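Local coordinates for short-chain dehydrogenase/reductase SDR (Burkholderia phymatum, PDB 5IG2), which binds NAD and probably acts as an oxidoreductase on CH-OH groups of a substrate, as its short-chain dehydrogenase/reductase family does, at residues 138-152 against 186-198. Numbering follows the deposited sequence.
Sequences LGQNEAAHIVNTASV and GGEVGCSLLCPAF. With NAD (nicotinamide-adenine-dinucleotide), chain F; ACT (acetate ion), chain G.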
loop_
_atom_site.group_PDB
_atom_site.type_symbol
_atom_site.label_atom_id
_atom_site.label_comp_id
_atom_site.label_asym_id
_atom_site.label_seq_id
_atom_site.Cartn_x
_atom_site.Cartn_y
_atom_site.Cartn_z
ATOM N N LEU B 138 21.734 60.663 -19.413
ATOM C CA LEU B 138 22.895 61.516 -19.653
ATOM C C LEU B 138 23.003 62.617 -18.599
ATOM O O LEU B 138 24.108 62.973 -18.172
ATOM C CB LEU B 138 22.821 62.114 -21.058
ATOM C CG LEU B 138 22.982 61.102 -22.195
ATOM C CD1 LEU B 138 22.552 61.694 -23.524
ATOM C CD2 LEU B 138 24.422 60.631 -22.262
ATOM N N GLY B 139 21.869 63.164 -18.159
ATOM C CA GLY B 139 21.902 64.236 -17.180
ATOM C C GLY B 139 22.267 63.805 -15.773
ATOM O O GLY B 139 22.589 64.666 -14.946
ATOM N N GLN B 140 22.234 62.504 -15.484
ATOM C CA GLN B 140 22.501 62.031 -14.129
ATOM C C GLN B 140 23.987 61.979 -13.780
ATOM O O GLN B 140 24.321 61.958 -12.590
ATOM C CB GLN B 140 21.870 60.645 -13.927
ATOM C CG GLN B 140 20.351 60.679 -13.826
ATOM C CD GLN B 140 19.712 59.296 -13.816
ATOM O OE1 GLN B 140 18.525 59.157 -13.532
ATOM N NE2 GLN B 140 20.490 58.272 -14.152
ATOM N N ASN B 141 24.882 61.970 -14.773
ATOM C CA ASN B 141 26.321 61.798 -14.540
ATOM C C ASN B 141 26.615 60.499 -13.792
ATOM O O ASN B 141 27.478 60.443 -12.915
ATOM C CB ASN B 141 26.919 62.992 -13.798
ATOM C CG ASN B 141 26.846 64.255 -14.600
ATOM O OD1 ASN B 141 26.818 64.216 -15.826
ATOM N ND2 ASN B 141 26.813 65.390 -13.917
ATOM N N GLU B 142 25.886 59.447 -14.139
ATOM C CA GLU B 142 26.059 58.145 -13.524
ATOM C C GLU B 142 26.124 57.095 -14.616
ATOM O O GLU B 142 25.641 57.303 -15.732
ATOM C CB GLU B 142 24.914 57.802 -12.568
ATOM C CG GLU B 142 24.885 58.613 -11.306
ATOM C CD GLU B 142 23.756 58.192 -10.391
ATOM O OE1 GLU B 142 22.965 59.074 -9.992
ATOM O OE2 GLU B 142 23.657 56.983 -10.078
ATOM N N ALA B 143 26.727 55.958 -14.276
ATOM C CA ALA B 143 26.682 54.801 -15.159
ATOM C C ALA B 143 25.233 54.428 -15.440
ATOM O O ALA B 143 24.411 54.332 -14.522
ATOM C CB ALA B 143 27.424 53.622 -14.533
ATOM N N ALA B 144 24.915 54.243 -16.718
ATOM C CA ALA B 144 23.582 53.827 -17.123
ATOM C C ALA B 144 23.709 53.054 -18.423
ATOM O O ALA B 144 24.731 53.130 -19.111
ATOM C CB ALA B 144 22.632 55.023 -17.280
ATOM N N HIS B 145 22.658 52.305 -18.760
ATOM C CA HIS B 145 22.734 51.397 -19.898
ATOM C C HIS B 145 21.331 51.139 -20.437
ATOM O O HIS B 145 20.388 50.933 -19.664
ATOM C CB HIS B 145 23.410 50.075 -19.492
ATOM C CG HIS B 145 24.144 49.389 -20.601
ATOM N ND1 HIS B 145 25.408 49.763 -21.000
ATOM C CD2 HIS B 145 23.798 48.336 -21.382
ATOM C CE1 HIS B 145 25.809 48.975 -21.982
ATOM N NE2 HIS B 145 24.849 48.103 -22.235
ATOM N N ILE B 146 21.214 51.136 -21.764
ATOM C CA ILE B 146 19.970 50.865 -22.475
ATOM C C ILE B 146 20.126 49.566 -23.257
ATOM O O ILE B 146 21.067 49.421 -24.049
ATOM C CB ILE B 146 19.620 52.019 -23.427
ATOM C CG1 ILE B 146 19.403 53.313 -22.629
ATOM C CG2 ILE B 146 18.430 51.619 -24.330
ATOM C CD1 ILE B 146 19.344 54.551 -23.490
ATOM N N VAL B 147 19.197 48.632 -23.057
ATOM C CA VAL B 147 19.186 47.367 -23.781
ATOM C C VAL B 147 17.934 47.311 -24.637
ATOM O O VAL B 147 16.811 47.397 -24.114
ATOM C CB VAL B 147 19.230 46.161 -22.841
ATOM C CG1 VAL B 147 19.178 44.904 -23.670
ATOM C CG2 VAL B 147 20.479 46.207 -21.963
ATOM N N ASN B 148 18.126 47.144 -25.943
ATOM C CA ASN B 148 17.029 46.993 -26.892
ATOM C C ASN B 148 16.938 45.540 -27.332
ATOM O O ASN B 148 17.938 44.956 -27.769
ATOM C CB ASN B 148 17.230 47.900 -28.112
ATOM C CG ASN B 148 17.196 49.367 -27.750
ATOM O OD1 ASN B 148 16.610 49.754 -26.731
ATOM N ND2 ASN B 148 17.823 50.195 -28.580
ATOM N N THR B 149 15.743 44.957 -27.227
ATOM C CA THR B 149 15.527 43.588 -27.687
ATOM C C THR B 149 15.208 43.602 -29.175
ATOM O O THR B 149 14.149 44.087 -29.586
ATOM C CB THR B 149 14.398 42.901 -26.928
ATOM O OG1 THR B 149 14.636 42.999 -25.520
ATOM C CG2 THR B 149 14.336 41.425 -27.350
ATOM N N ALA B 150 16.125 43.082 -29.984
ATOM C CA ALA B 150 15.794 42.831 -31.381
ATOM C C ALA B 150 15.418 41.356 -31.501
ATOM O O ALA B 150 14.422 40.921 -30.912
ATOM C CB ALA B 150 16.960 43.210 -32.310
ATOM N N SER B 151 16.234 40.576 -32.208
ATOM C CA SER B 151 15.957 39.173 -32.497
ATOM C C SER B 151 17.015 38.699 -33.472
ATOM O O SER B 151 17.657 39.534 -34.112
ATOM C CB SER B 151 14.565 38.990 -33.118
ATOM O OG SER B 151 14.403 37.674 -33.616
ATOM N N VAL B 152 17.201 37.384 -33.621
ATOM C CA VAL B 152 17.936 36.907 -34.791
ATOM C C VAL B 152 17.213 37.297 -36.077
ATOM O O VAL B 152 17.840 37.360 -37.141
ATOM C CB VAL B 152 18.176 35.380 -34.735
ATOM C CG1 VAL B 152 18.973 35.016 -33.489
ATOM C CG2 VAL B 152 16.856 34.607 -34.803
ATOM N N GLY B 186 29.813 61.401 -25.484
ATOM C CA GLY B 186 30.592 61.220 -24.280
ATOM C C GLY B 186 29.713 60.918 -23.081
ATOM O O GLY B 186 28.496 61.092 -23.100
ATOM N N GLY B 187 30.345 60.436 -22.025
ATOM C CA GLY B 187 29.633 60.145 -20.798
ATOM C C GLY B 187 29.626 58.662 -20.468
ATOM O O GLY B 187 30.306 57.843 -21.092
ATOM N N GLU B 188 28.819 58.322 -19.465
ATOM C CA GLU B 188 28.811 56.985 -18.892
ATOM C C GLU B 188 27.589 56.166 -19.274
ATOM O O GLU B 188 27.344 55.118 -18.661
ATOM C CB GLU B 188 28.904 57.076 -17.373
ATOM C CG GLU B 188 30.263 57.477 -16.851
ATOM C CD GLU B 188 30.468 56.969 -15.442
ATOM O OE1 GLU B 188 30.585 55.729 -15.263
ATOM O OE2 GLU B 188 30.471 57.807 -14.512
ATOM N N VAL B 189 26.809 56.611 -20.250
ATOM C CA VAL B 189 25.644 55.862 -20.703
ATOM C C VAL B 189 26.063 55.002 -21.887
ATOM O O VAL B 189 26.703 55.491 -22.826
ATOM C CB VAL B 189 24.488 56.808 -21.079
ATOM C CG1 VAL B 189 23.250 56.025 -21.429
ATOM C CG2 VAL B 189 24.190 57.781 -19.939
ATOM N N GLY B 190 25.715 53.718 -21.839
ATOM C CA GLY B 190 26.046 52.789 -22.907
ATOM C C GLY B 190 24.824 52.034 -23.387
ATOM O O GLY B 190 23.711 52.328 -22.943
ATOM N N CYS B 191 24.996 51.068 -24.288
ATOM C CA CYS B 191 23.830 50.330 -24.750
ATOM C C CYS B 191 24.239 48.950 -25.257
ATOM O O CYS B 191 25.411 48.694 -25.547
ATOM C CB CYS B 191 23.076 51.121 -25.824
ATOM S SG CYS B 191 23.970 51.348 -27.374
ATOM N N SER B 192 23.251 48.055 -25.335
ATOM C CA SER B 192 23.454 46.699 -25.824
ATOM C C SER B 192 22.273 46.287 -26.694
ATOM O O SER B 192 21.173 46.838 -26.600
ATOM C CB SER B 192 23.613 45.677 -24.690
ATOM O OG SER B 192 24.731 45.968 -23.858
ATOM N N LEU B 193 22.511 45.272 -27.516
ATOM C CA LEU B 193 21.554 44.808 -28.508
ATOM C C LEU B 193 21.340 43.315 -28.291
ATOM O O LEU B 193 22.261 42.521 -28.501
ATOM C CB LEU B 193 22.070 45.098 -29.921
ATOM C CG LEU B 193 21.249 44.580 -31.115
ATOM C CD1 LEU B 193 19.854 45.213 -31.140
ATOM C CD2 LEU B 193 22.001 44.810 -32.429
ATOM N N LEU B 194 20.122 42.932 -27.903
ATOM C CA LEU B 194 19.793 41.544 -27.582
ATOM C C LEU B 194 19.123 40.868 -28.780
ATOM O O LEU B 194 18.067 41.321 -29.240
ATOM C CB LEU B 194 18.888 41.489 -26.352
ATOM C CG LEU B 194 18.354 40.122 -25.936
ATOM C CD1 LEU B 194 19.504 39.196 -25.563
ATOM C CD2 LEU B 194 17.398 40.280 -24.769
ATOM N N CYS B 195 19.717 39.765 -29.263
ATOM C CA CYS B 195 19.263 39.073 -30.477
ATOM C C CYS B 195 19.055 37.581 -30.237
ATOM O O CYS B 195 19.876 36.751 -30.664
ATOM C CB CYS B 195 20.261 39.276 -31.618
ATOM S SG CYS B 195 20.492 41.008 -32.117
ATOM N N PRO B 196 17.956 37.197 -29.587
ATOM C CA PRO B 196 17.714 35.780 -29.300
ATOM C C PRO B 196 17.046 35.055 -30.457
ATOM O O PRO B 196 16.414 35.658 -31.326
ATOM C CB PRO B 196 16.765 35.817 -28.090
ATOM C CG PRO B 196 16.682 37.263 -27.677
ATOM C CD PRO B 196 16.983 38.055 -28.903
ATOM N N ALA B 197 17.213 33.728 -30.450
ATOM C CA ALA B 197 16.405 32.836 -31.266
ATOM C C ALA B 197 15.174 32.426 -30.459
ATOM O O ALA B 197 14.883 32.994 -29.402
ATOM C CB ALA B 197 17.227 31.634 -31.727
ATOM N N PHE B 198 14.437 31.427 -30.934
ATOM C CA PHE B 198 13.137 31.124 -30.337
ATOM C C PHE B 198 13.275 30.685 -28.879
ATOM O O PHE B 198 14.103 29.832 -28.550
ATOM C CB PHE B 198 12.431 30.037 -31.143
ATOM C CG PHE B 198 12.275 30.368 -32.592
ATOM C CD1 PHE B 198 11.377 31.339 -32.998
ATOM C CD2 PHE B 198 13.024 29.702 -33.551
ATOM C CE1 PHE B 198 11.231 31.638 -34.333
ATOM C CE2 PHE B 198 12.880 29.995 -34.875
ATOM C CZ PHE B 198 11.983 30.967 -35.273
HETATM P PA NAD F . 5.834 37.978 -24.666
HETATM O O1A NAD F . 4.551 37.999 -25.399
HETATM O O2A NAD F . 5.929 36.855 -23.622
HETATM O O5B NAD F . 6.186 39.362 -23.960
HETATM C C5B NAD F . 6.068 40.607 -24.674
HETATM C C4B NAD F . 5.232 41.522 -23.823
HETATM O O4B NAD F . 5.110 42.803 -24.479
HETATM C C3B NAD F . 3.801 41.037 -23.532
HETATM O O3B NAD F . 3.544 40.980 -22.134
HETATM C C2B NAD F . 2.914 42.095 -24.208
HETATM O O2B NAD F . 1.718 42.351 -23.480
HETATM C C1B NAD F . 3.829 43.311 -24.178
HETATM N N9A NAD F . 3.486 44.344 -25.147
HETATM C C8A NAD F . 3.063 44.170 -26.439
HETATM N N7A NAD F . 2.713 45.281 -27.041
HETATM C C5A NAD F . 2.926 46.256 -26.079
HETATM C C6A NAD F . 2.734 47.650 -26.084
HETATM N N6A NAD F . 2.180 48.319 -27.099
HETATM N N1A NAD F . 3.086 48.337 -24.974
HETATM C C2A NAD F . 3.577 47.661 -23.928
HETATM N N3A NAD F . 3.777 46.344 -23.796
HETATM C C4A NAD F . 3.422 45.695 -24.913
HETATM O O3 NAD F . 7.035 37.820 -25.695
HETATM P PN NAD F . 8.620 37.919 -25.515
HETATM O O1N NAD F . 8.968 37.948 -24.072
HETATM O O2N NAD F . 9.209 36.870 -26.377
HETATM O O5D NAD F . 8.865 39.343 -26.183
HETATM C C5D NAD F . 9.898 40.232 -25.704
HETATM C C4D NAD F . 10.733 40.661 -26.885
HETATM O O4D NAD F . 11.559 39.564 -27.344
HETATM C C3D NAD F . 9.947 41.146 -28.111
HETATM O O3D NAD F . 10.553 42.325 -28.627
HETATM C C2D NAD F . 10.123 39.997 -29.105
HETATM O O2D NAD F . 10.016 40.466 -30.443
HETATM C C1D NAD F . 11.535 39.565 -28.743
HETATM N N1N NAD F . 11.986 38.176 -29.238
HETATM C C2N NAD F . 11.306 37.090 -28.828
HETATM C C3N NAD F . 11.714 35.828 -29.223
HETATM C C7N NAD F . 11.112 34.566 -28.690
HETATM O O7N NAD F . 11.278 33.505 -29.311
HETATM N N7N NAD F . 10.323 34.651 -27.631
HETATM C C4N NAD F . 12.836 35.716 -30.036
HETATM C C5N NAD F . 13.525 36.851 -30.427
HETATM C C6N NAD F . 13.079 38.084 -30.021
HETATM C C ACT G . 11.679 35.547 -33.170
HETATM O O ACT G . 12.450 34.730 -33.734
HETATM O OXT ACT G . 12.104 36.720 -33.053
HETATM C CH3 ACT G . 10.327 35.157 -32.644
#
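Strands 144-149 and 189-194 run parallel, their axes approaching to 4.4 Å at an angle of 21°, joined by backbone hydrogen bonds from Ala144 N to Glu188 O through to Ala150 N to Leu194 O. Neighbours in the Rossmann-fold sheet, they form a beta-alpha-beta unit with helix 162-185. On the face carrying His145, Val147, Ser192 and Leu194, the imidazole reaches across the neighbouring strand. With CG anti to the backbone N (chi1 -151°), the ring lies over the Gly190-Cys191 peptide, His145 CE1 standing 3.2 Å from Cys191 N, and the absence of a side chain at Gly190 leaves room for it. His145 NE2 donates a nearly straight hydrogen bond of 2.7 Å to Ser192 OG, which lies close to the ring plane; OG is also hydrogen-bonded to Arg257 O, so two bonds grip the buried hydroxyl. Helix 242-254 covers this face through Ile253. On the other face, Val189 CG2 meets Leu138 CD2, at the end of helix 112-140, at 3.7 Å, the two side chains crossing at about a right angle, and Leu193 CD1 rests against Ala150 CB, just past the strand. Asn148, also on this side, is held by Asn97 and Thr175. Beyond the strands, in the cofactor pocket, Val152 N is hydrogen-bonded to Pro196 O at 3.0 Å. Thr149 OG1 is hydrogen-bonded to Asn98 OD1, and Thr149 CG2 lies 3.3 Å from NAD O4D. Pro196 O and Ala150 O approach the nicotinamide ring, and Ser151 OG donates a 2.6 Å hydrogen bond to OXT of an acetate probably from the crystallisation liquor.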